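Local coordinates for protein phosphoribosylamine--glycine ligase (Thermotoga maritima, PDB 1VKZ) that catalyses the ATP-dependent joining of glycine to 5-phospho-beta-D-ribosylamine, giving N(1)-(5-phospho-beta-D-ribosyl)glycinamide, a step of de novo purine biosynthesis, at residues A110-T121 and G279-N287; A122-L133 and P185-A193. All coordinates share one frame; numbering follows the deposited sequence.

In the fold
Both contacts lie within the ATP-grasp region, contact 2 nested in the chain between the segments of contact 1. In contact 1 (110-121 with 279-287) the end of helix 107-116 and, more extensively, the loop after it set side chains against outer strand 280-287 of one antiparallel sheet. In contact 2 (122-133 with 185-193) the chain goes straight on into edge strand 124-127 of another, held largely by main-chain hydrogen bonds. Both are buried, but contact 2 lies farther from the chain centre (about 24 against 18 Å, centre to centre) and includes exposed R123 and E128; no touching residue of contact 1 is exposed. K111 bridges them through a salt bridge to D189, and Y282 packs against L192.

Contact 1 (A110-T121 and G279-N287); sequences AKRFMKKYGIRT and GDPYILEYN
The ring of Y286 meets selenomethionine M114 in an oblique Met-aromatic contact, SE lying 4.8 Å from the ring centroid, at the centre of this helix-on-sheet packing in the ATP-grasp domain. The two side chains slide past each other in opposite directions, while A110 CB comes in at the ring's edge. F113 crosses Y286 at about a right angle and turns its own edge to the phenol OH, which is hydrogen-bonded to T255 of helix 242-261. With CG beside the backbone N (chi1 -66°) and the chain extended at chi2, M114 brings SE to 3.8 Å from I283 CB. A Schellman motif with G118 as its C-prime residue ends the helix, after which I119 faces the strand; I119 CG2 and I283 CD1 are tightly packed at 3.3 Å. Farther out, the aliphatic part of R120 lies over Y282, its CD 3.5 Å from the ring centroid in a CH-pi contact. A bend at chi3 (-50°) then turns the guanidinium so that NH1 donates to P281 O (3.0 Å), nearly in its own plane, whereas D280 OD2 sits over its face and attracts by charge alone. I283 N donates to R120 O in a nearly straight bond (171°), and beside it T121 OG1 receives K111 NZ and donates to I283 O at 3.0 Å, in the carbonyl plane.

Contact 2 (A122-L133 and P185-A193); sequences ARFEVAETPEEL and PVVIDEFLA
R123 and E190 cross at about a right angle just before strand 124-127, the outer strand of a four-stranded antiparallel sheet in the ATP-grasp domain, and at the far end of its partner 186-190. E190 CB lies over a face of the guanidinium, whose plane is 68° from the carboxylate. The salt bridge is long, R123 NH2 standing 4.0 Å from E190 OE2. Firmer hydrogen bonds use the main chain of R123: E190 N donates to R123 O (2.7 Å), and R123 N to E190 OE1 from above the carboxylate plane (3.2 Å). With CG anti to the backbone N (chi1 163°) and the chain extended beyond it, E190 carries its carboxylate back to that N-H. An alanine here would keep the bond from its own N-H but is likely to leave R123 N without this acceptor and the guanidinium without its nearby negative charge.

On one face of the sheet A127 CB and L133 CD1 both touch I188 CD1, L133 crossing it obliquely. The other face holds F124, whose CB meets V187 CG1 at 3.7 Å, and V126, which lies beside P185 and points the same way. D189 is salt-bridged through OD2 to K147 and through OD1 to K111. Backbone bonds such as I188 N to E125 O thus fix the edge strand in register beside residues 185-193, which belong to the predicted ATP-binding region, while the stronger salt bridges, of E125 to K139 and of D189, go to lysines outside the two segments.

Contact 1 (A110-T121 and G279-N287)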
# COMPACT_ATOMS: atom_id res chain seq x y z
N ALA A 110 -9.22 13.21 -7.19
CA ALA A 110 -8.48 13.46 -5.97
C ALA A 110 -7.94 14.86 -5.98
O ALA A 110 -7.99 15.56 -4.97
CB ALA A 110 -7.36 12.42 -5.78
N LYS A 111 -7.46 15.29 -7.14
CA LYS A 111 -6.89 16.63 -7.29
C LYS A 111 -7.89 17.74 -7.15
O LYS A 111 -7.58 18.79 -6.58
CB LYS A 111 -6.22 16.77 -8.65
CG LYS A 111 -4.88 16.16 -8.69
CD LYS A 111 -3.96 16.81 -7.66
CE LYS A 111 -2.52 16.94 -8.16
NZ LYS A 111 -1.76 17.97 -7.37
N ARG A 112 -9.09 17.53 -7.67
CA ARG A 112 -10.12 18.55 -7.57
C ARG A 112 -10.63 18.67 -6.15
O ARG A 112 -10.94 19.75 -5.66
CB ARG A 112 -11.21 18.26 -8.58
CG ARG A 112 -10.80 18.76 -9.95
CD ARG A 112 -11.42 18.05 -11.09
NE ARG A 112 -10.99 18.57 -12.38
CZ ARG A 112 -11.51 18.16 -13.53
NH1 ARG A 112 -12.43 17.20 -13.56
NH2 ARG A 112 -11.08 18.70 -14.67
N PHE A 113 -10.69 17.52 -5.51
CA PHE A 113 -11.04 17.42 -4.12
C PHE A 113 -10.08 18.27 -3.28
O PHE A 113 -10.49 19.15 -2.53
CB PHE A 113 -10.95 15.95 -3.72
CG PHE A 113 -11.19 15.70 -2.27
CD1 PHE A 113 -12.47 15.69 -1.76
CD2 PHE A 113 -10.14 15.51 -1.41
CE1 PHE A 113 -12.67 15.46 -0.43
CE2 PHE A 113 -10.35 15.30 -0.05
CZ PHE A 113 -11.61 15.27 0.43
N MSE A 114 -8.79 18.01 -3.44
CA MSE A 114 -7.79 18.72 -2.69
C MSE A 114 -7.78 20.27 -2.93
O MSE A 114 -7.59 21.08 -2.01
CB MSE A 114 -6.44 18.12 -3.02
CG MSE A 114 -6.29 16.71 -2.56
SE MSE A 114 -4.47 16.08 -2.87
CE MSE A 114 -4.60 15.02 -4.55
N LYS A 115 -7.96 20.68 -4.18
CA LYS A 115 -8.07 22.10 -4.50
C LYS A 115 -9.26 22.68 -3.71
O LYS A 115 -9.12 23.68 -3.05
CB LYS A 115 -8.25 22.31 -6.00
CG LYS A 115 -7.89 23.73 -6.50
CD LYS A 115 -8.66 24.14 -7.76
CE LYS A 115 -8.30 23.29 -8.98
NZ LYS A 115 -9.26 23.41 -10.14
N LYS A 116 -10.40 21.99 -3.77
CA LYS A 116 -11.62 22.39 -3.06
C LYS A 116 -11.41 22.54 -1.54
O LYS A 116 -11.73 23.57 -0.95
CB LYS A 116 -12.71 21.34 -3.32
CG LYS A 116 -14.13 21.89 -3.41
CD LYS A 116 -15.13 20.75 -3.52
CE LYS A 116 -16.54 21.27 -3.45
NZ LYS A 116 -17.49 20.22 -3.03
N TYR A 117 -10.86 21.52 -0.91
CA TYR A 117 -10.74 21.55 0.52
C TYR A 117 -9.39 22.10 1.04
O TYR A 117 -9.05 21.94 2.21
CB TYR A 117 -11.11 20.15 1.04
CG TYR A 117 -12.57 19.84 0.78
CD1 TYR A 117 -13.57 20.48 1.52
CD2 TYR A 117 -12.97 18.96 -0.23
CE1 TYR A 117 -14.92 20.23 1.28
CE2 TYR A 117 -14.33 18.71 -0.47
CZ TYR A 117 -15.30 19.35 0.29
OH TYR A 117 -16.64 19.13 0.09
N GLY A 118 -8.63 22.78 0.18
CA GLY A 118 -7.38 23.45 0.58
C GLY A 118 -6.29 22.52 1.08
O GLY A 118 -5.61 22.83 2.05
N ILE A 119 -6.13 21.37 0.41
CA ILE A 119 -5.18 20.35 0.78
C ILE A 119 -3.93 20.52 -0.09
O ILE A 119 -4.00 20.54 -1.33
CB ILE A 119 -5.80 18.96 0.61
CG1 ILE A 119 -6.96 18.75 1.61
CG2 ILE A 119 -4.77 17.86 0.80
CD1 ILE A 119 -8.00 17.84 1.10
N ARG A 120 -2.77 20.65 0.55
CA ARG A 120 -1.58 21.09 -0.13
C ARG A 120 -1.14 20.01 -1.09
O ARG A 120 -0.87 18.89 -0.71
CB ARG A 120 -0.48 21.43 0.86
CG ARG A 120 0.78 22.00 0.22
CD ARG A 120 1.93 22.29 1.20
NE ARG A 120 1.50 23.08 2.36
CZ ARG A 120 1.05 22.59 3.52
NH1 ARG A 120 0.95 21.29 3.71
NH2 ARG A 120 0.70 23.41 4.50
N THR A 121 -1.11 20.37 -2.37
CA THR A 121 -0.74 19.44 -3.40
C THR A 121 -0.09 20.21 -4.53
O THR A 121 -0.17 21.42 -4.57
CB THR A 121 -2.02 18.64 -3.85
OG1 THR A 121 -1.66 17.59 -4.73
CG2 THR A 121 -2.99 19.50 -4.66
N GLY A 279 9.94 22.39 3.39
CA GLY A 279 9.39 22.36 4.75
C GLY A 279 7.97 21.81 4.90
O GLY A 279 7.51 21.57 6.01
N ASP A 280 7.27 21.61 3.79
CA ASP A 280 5.85 21.27 3.87
C ASP A 280 5.57 19.98 3.18
O ASP A 280 6.18 19.69 2.17
CB ASP A 280 4.99 22.37 3.23
CG ASP A 280 5.13 23.71 3.93
OD1 ASP A 280 6.28 24.15 4.13
OD2 ASP A 280 4.16 24.38 4.33
N PRO A 281 4.66 19.19 3.74
CA PRO A 281 4.20 17.99 3.10
C PRO A 281 3.09 18.25 2.07
O PRO A 281 2.08 18.90 2.38
CB PRO A 281 3.65 17.16 4.27
CG PRO A 281 3.17 18.15 5.21
CD PRO A 281 4.03 19.36 5.06
N TYR A 282 3.32 17.70 0.87
CA TYR A 282 2.38 17.68 -0.26
C TYR A 282 1.88 16.25 -0.47
O TYR A 282 2.65 15.28 -0.35
CB TYR A 282 3.07 18.15 -1.54
CG TYR A 282 3.43 19.60 -1.53
CD1 TYR A 282 4.52 20.05 -0.80
CD2 TYR A 282 2.70 20.52 -2.24
CE1 TYR A 282 4.86 21.40 -0.79
CE2 TYR A 282 3.01 21.87 -2.22
CZ TYR A 282 4.09 22.30 -1.51
OH TYR A 282 4.40 23.63 -1.52
N ILE A 283 0.58 16.15 -0.78
CA ILE A 283 -0.04 14.88 -1.10
C ILE A 283 0.12 14.56 -2.56
O ILE A 283 -0.46 15.24 -3.41
CB ILE A 283 -1.53 14.87 -0.74
CG1 ILE A 283 -1.70 15.10 0.76
CG2 ILE A 283 -2.15 13.54 -1.16
CD1 ILE A 283 -3.10 15.09 1.26
N LEU A 284 0.89 13.49 -2.82
CA LEU A 284 1.11 12.95 -4.15
C LEU A 284 -0.02 12.08 -4.61
O LEU A 284 -0.26 11.98 -5.80
CB LEU A 284 2.38 12.12 -4.18
CG LEU A 284 3.64 12.91 -3.89
CD1 LEU A 284 4.84 12.01 -4.04
CD2 LEU A 284 3.72 14.10 -4.80
N GLU A 285 -0.68 11.44 -3.64
CA GLU A 285 -1.79 10.56 -3.92
C GLU A 285 -2.36 10.03 -2.64
O GLU A 285 -1.73 10.02 -1.60
CB GLU A 285 -1.40 9.38 -4.83
CG GLU A 285 -0.55 8.35 -4.14
CD GLU A 285 -0.01 7.29 -5.08
OE1 GLU A 285 -0.03 7.47 -6.34
OE2 GLU A 285 0.45 6.27 -4.52
N TYR A 286 -3.60 9.60 -2.74
CA TYR A 286 -4.35 8.94 -1.67
C TYR A 286 -4.45 7.45 -2.04
O TYR A 286 -4.70 7.10 -3.18
CB TYR A 286 -5.77 9.51 -1.64
CG TYR A 286 -5.94 10.89 -1.06
CD1 TYR A 286 -5.48 11.21 0.20
CD2 TYR A 286 -6.61 11.87 -1.78
CE1 TYR A 286 -5.65 12.48 0.72
CE2 TYR A 286 -6.80 13.13 -1.26
CZ TYR A 286 -6.31 13.42 -0.03
OH TYR A 286 -6.53 14.66 0.49
N ASN A 287 -4.23 6.59 -1.06
CA ASN A 287 -4.65 5.20 -1.16
C ASN A 287 -5.58 4.92 0.00
O ASN A 287 -5.47 5.53 1.05
CB ASN A 287 -3.43 4.26 -1.18
CG ASN A 287 -2.57 4.45 -2.44
OD1 ASN A 287 -2.88 5.27 -3.33
ND2 ASN A 287 -1.48 3.67 -2.52

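Contact 2 (A122-L133 and P185-A193)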
# COMPACT_ATOMS: atom_id res chain seq x y z
N ALA A 122 0.56 19.50 -5.43
CA ALA A 122 1.22 20.11 -6.55
C ALA A 122 0.21 20.73 -7.47
O ALA A 122 -0.90 20.23 -7.60
CB ALA A 122 2.03 19.08 -7.33
N ARG A 123 0.62 21.80 -8.12
CA ARG A 123 -0.14 22.41 -9.19
C ARG A 123 -0.27 21.39 -10.32
O ARG A 123 0.60 20.55 -10.51
CB ARG A 123 0.60 23.67 -9.66
CG ARG A 123 -0.29 24.79 -10.12
CD ARG A 123 0.49 26.07 -10.49
NE ARG A 123 1.83 25.75 -11.02
CZ ARG A 123 2.09 25.24 -12.24
NH1 ARG A 123 1.11 24.97 -13.11
NH2 ARG A 123 3.34 24.99 -12.59
N PHE A 124 -1.38 21.45 -11.05
CA PHE A 124 -1.76 20.39 -11.97
C PHE A 124 -2.73 20.89 -13.02
O PHE A 124 -3.45 21.84 -12.78
CB PHE A 124 -2.46 19.25 -11.18
CG PHE A 124 -3.84 19.62 -10.71
CD1 PHE A 124 -4.03 20.31 -9.51
CD2 PHE A 124 -4.97 19.35 -11.49
CE1 PHE A 124 -5.32 20.69 -9.11
CE2 PHE A 124 -6.22 19.73 -11.08
CZ PHE A 124 -6.39 20.43 -9.90
N GLU A 125 -2.78 20.20 -14.16
CA GLU A 125 -3.87 20.36 -15.11
C GLU A 125 -4.41 18.99 -15.45
O GLU A 125 -3.77 17.98 -15.17
CB GLU A 125 -3.39 21.02 -16.40
CG GLU A 125 -2.78 22.42 -16.27
CD GLU A 125 -3.80 23.52 -16.06
OE1 GLU A 125 -5.01 23.23 -15.85
OE2 GLU A 125 -3.39 24.70 -16.10
N VAL A 126 -5.57 18.95 -16.09
CA VAL A 126 -6.16 17.70 -16.56
C VAL A 126 -6.19 17.64 -18.08
O VAL A 126 -6.76 18.51 -18.74
CB VAL A 126 -7.60 17.51 -16.05
CG1 VAL A 126 -8.20 16.19 -16.56
CG2 VAL A 126 -7.63 17.58 -14.51
N ALA A 127 -5.56 16.61 -18.64
CA ALA A 127 -5.62 16.37 -20.08
C ALA A 127 -6.46 15.13 -20.36
O ALA A 127 -6.10 14.01 -19.96
CB ALA A 127 -4.21 16.23 -20.67
N GLU A 128 -7.60 15.36 -21.01
CA GLU A 128 -8.55 14.33 -21.37
C GLU A 128 -8.27 13.75 -22.76
O GLU A 128 -8.72 12.64 -23.05
CB GLU A 128 -9.99 14.88 -21.29
CG GLU A 128 -10.71 14.46 -20.01
CD GLU A 128 -11.83 15.39 -19.56
OE1 GLU A 128 -12.68 15.77 -20.41
OE2 GLU A 128 -11.85 15.72 -18.34
N THR A 129 -7.55 14.50 -23.60
CA THR A 129 -7.08 14.01 -24.90
C THR A 129 -5.59 14.35 -25.09
O THR A 129 -5.07 15.23 -24.40
CB THR A 129 -7.88 14.61 -26.09
OG1 THR A 129 -7.39 15.92 -26.41
CG2 THR A 129 -9.35 14.81 -25.74
N PRO A 130 -4.92 13.63 -25.99
CA PRO A 130 -3.55 13.95 -26.40
C PRO A 130 -3.34 15.39 -26.88
O PRO A 130 -2.27 15.96 -26.67
CB PRO A 130 -3.30 12.99 -27.56
CG PRO A 130 -4.12 11.83 -27.22
CD PRO A 130 -5.39 12.40 -26.65
N GLU A 131 -4.34 15.94 -27.55
CA GLU A 131 -4.33 17.35 -27.94
C GLU A 131 -4.17 18.26 -26.71
O GLU A 131 -3.33 19.17 -26.70
CB GLU A 131 -5.63 17.69 -28.68
CG GLU A 131 -5.67 19.07 -29.31
CD GLU A 131 -7.09 19.62 -29.41
OE1 GLU A 131 -7.80 19.61 -28.37
OE2 GLU A 131 -7.47 20.08 -30.52
N GLU A 132 -4.96 18.00 -25.67
CA GLU A 132 -4.90 18.79 -24.45
C GLU A 132 -3.54 18.60 -23.77
O GLU A 132 -2.98 19.55 -23.21
CB GLU A 132 -6.04 18.39 -23.50
CG GLU A 132 -7.43 18.69 -24.02
CD GLU A 132 -8.54 18.16 -23.13
OE1 GLU A 132 -8.24 17.60 -22.05
OE2 GLU A 132 -9.72 18.28 -23.51
N LEU A 133 -3.02 17.37 -23.82
CA LEU A 133 -1.70 17.06 -23.29
C LEU A 133 -0.61 17.93 -23.94
O LEU A 133 0.28 18.41 -23.25
CB LEU A 133 -1.40 15.58 -23.50
CG LEU A 133 -0.07 15.05 -22.94
CD1 LEU A 133 0.14 15.44 -21.50
CD2 LEU A 133 -0.05 13.54 -23.05
N PRO A 185 -8.48 10.34 -18.85
CA PRO A 185 -7.74 11.56 -18.60
C PRO A 185 -6.46 11.30 -17.84
O PRO A 185 -6.32 10.24 -17.21
CB PRO A 185 -8.71 12.38 -17.73
CG PRO A 185 -10.07 11.79 -17.99
CD PRO A 185 -9.84 10.37 -18.30
N VAL A 186 -5.55 12.27 -17.90
CA VAL A 186 -4.35 12.25 -17.08
C VAL A 186 -4.19 13.56 -16.33
O VAL A 186 -4.62 14.62 -16.78
CB VAL A 186 -3.07 11.97 -17.90
CG1 VAL A 186 -3.19 10.66 -18.62
CG2 VAL A 186 -2.76 13.11 -18.88
N VAL A 187 -3.61 13.45 -15.16
CA VAL A 187 -3.16 14.62 -14.41
C VAL A 187 -1.74 14.97 -14.88
O VAL A 187 -0.88 14.10 -15.07
CB VAL A 187 -3.12 14.36 -12.85
CG1 VAL A 187 -2.80 15.64 -12.08
CG2 VAL A 187 -4.46 13.75 -12.38
N ILE A 188 -1.50 16.25 -15.07
CA ILE A 188 -0.16 16.72 -15.28
C ILE A 188 0.16 17.39 -13.97
O ILE A 188 -0.53 18.30 -13.56
CB ILE A 188 -0.11 17.67 -16.46
CG1 ILE A 188 -0.95 17.08 -17.63
CG2 ILE A 188 1.35 17.90 -16.87
CD1 ILE A 188 -1.20 18.02 -18.79
N ASP A 189 1.18 16.90 -13.27
CA ASP A 189 1.49 17.40 -11.96
C ASP A 189 2.81 18.15 -12.02
O ASP A 189 3.77 17.75 -12.68
CB ASP A 189 1.57 16.23 -10.97
CG ASP A 189 0.74 16.45 -9.68
OD1 ASP A 189 0.03 17.46 -9.59
OD2 ASP A 189 0.77 15.65 -8.68
N GLU A 190 2.85 19.28 -11.35
CA GLU A 190 4.08 20.00 -11.17
C GLU A 190 4.99 19.11 -10.34
O GLU A 190 4.62 18.70 -9.24
CB GLU A 190 3.75 21.30 -10.45
CG GLU A 190 4.92 22.01 -9.83
CD GLU A 190 4.48 23.09 -8.85
OE1 GLU A 190 3.66 22.79 -7.91
OE2 GLU A 190 4.97 24.23 -9.04
N PHE A 191 6.17 18.80 -10.87
CA PHE A 191 7.15 17.98 -10.15
C PHE A 191 7.67 18.77 -9.00
O PHE A 191 7.92 19.96 -9.13
CB PHE A 191 8.30 17.59 -11.04
CG PHE A 191 9.32 16.71 -10.37
CD1 PHE A 191 9.04 15.37 -10.12
CD2 PHE A 191 10.59 17.22 -10.03
CE1 PHE A 191 10.02 14.54 -9.51
CE2 PHE A 191 11.57 16.41 -9.43
CZ PHE A 191 11.28 15.07 -9.18
N LEU A 192 7.78 18.08 -7.86
CA LEU A 192 8.23 18.63 -6.59
C LEU A 192 9.56 18.02 -6.18
O LEU A 192 9.66 16.83 -5.90
CB LEU A 192 7.18 18.33 -5.51
CG LEU A 192 5.84 19.02 -5.75
CD1 LEU A 192 4.71 18.58 -4.75
CD2 LEU A 192 6.02 20.52 -5.72
N ALA A 193 10.62 18.83 -6.16
CA ALA A 193 11.82 18.43 -5.49
C ALA A 193 11.45 18.05 -4.06
O ALA A 193 10.58 18.69 -3.44
CB ALA A 193 12.79 19.54 -5.49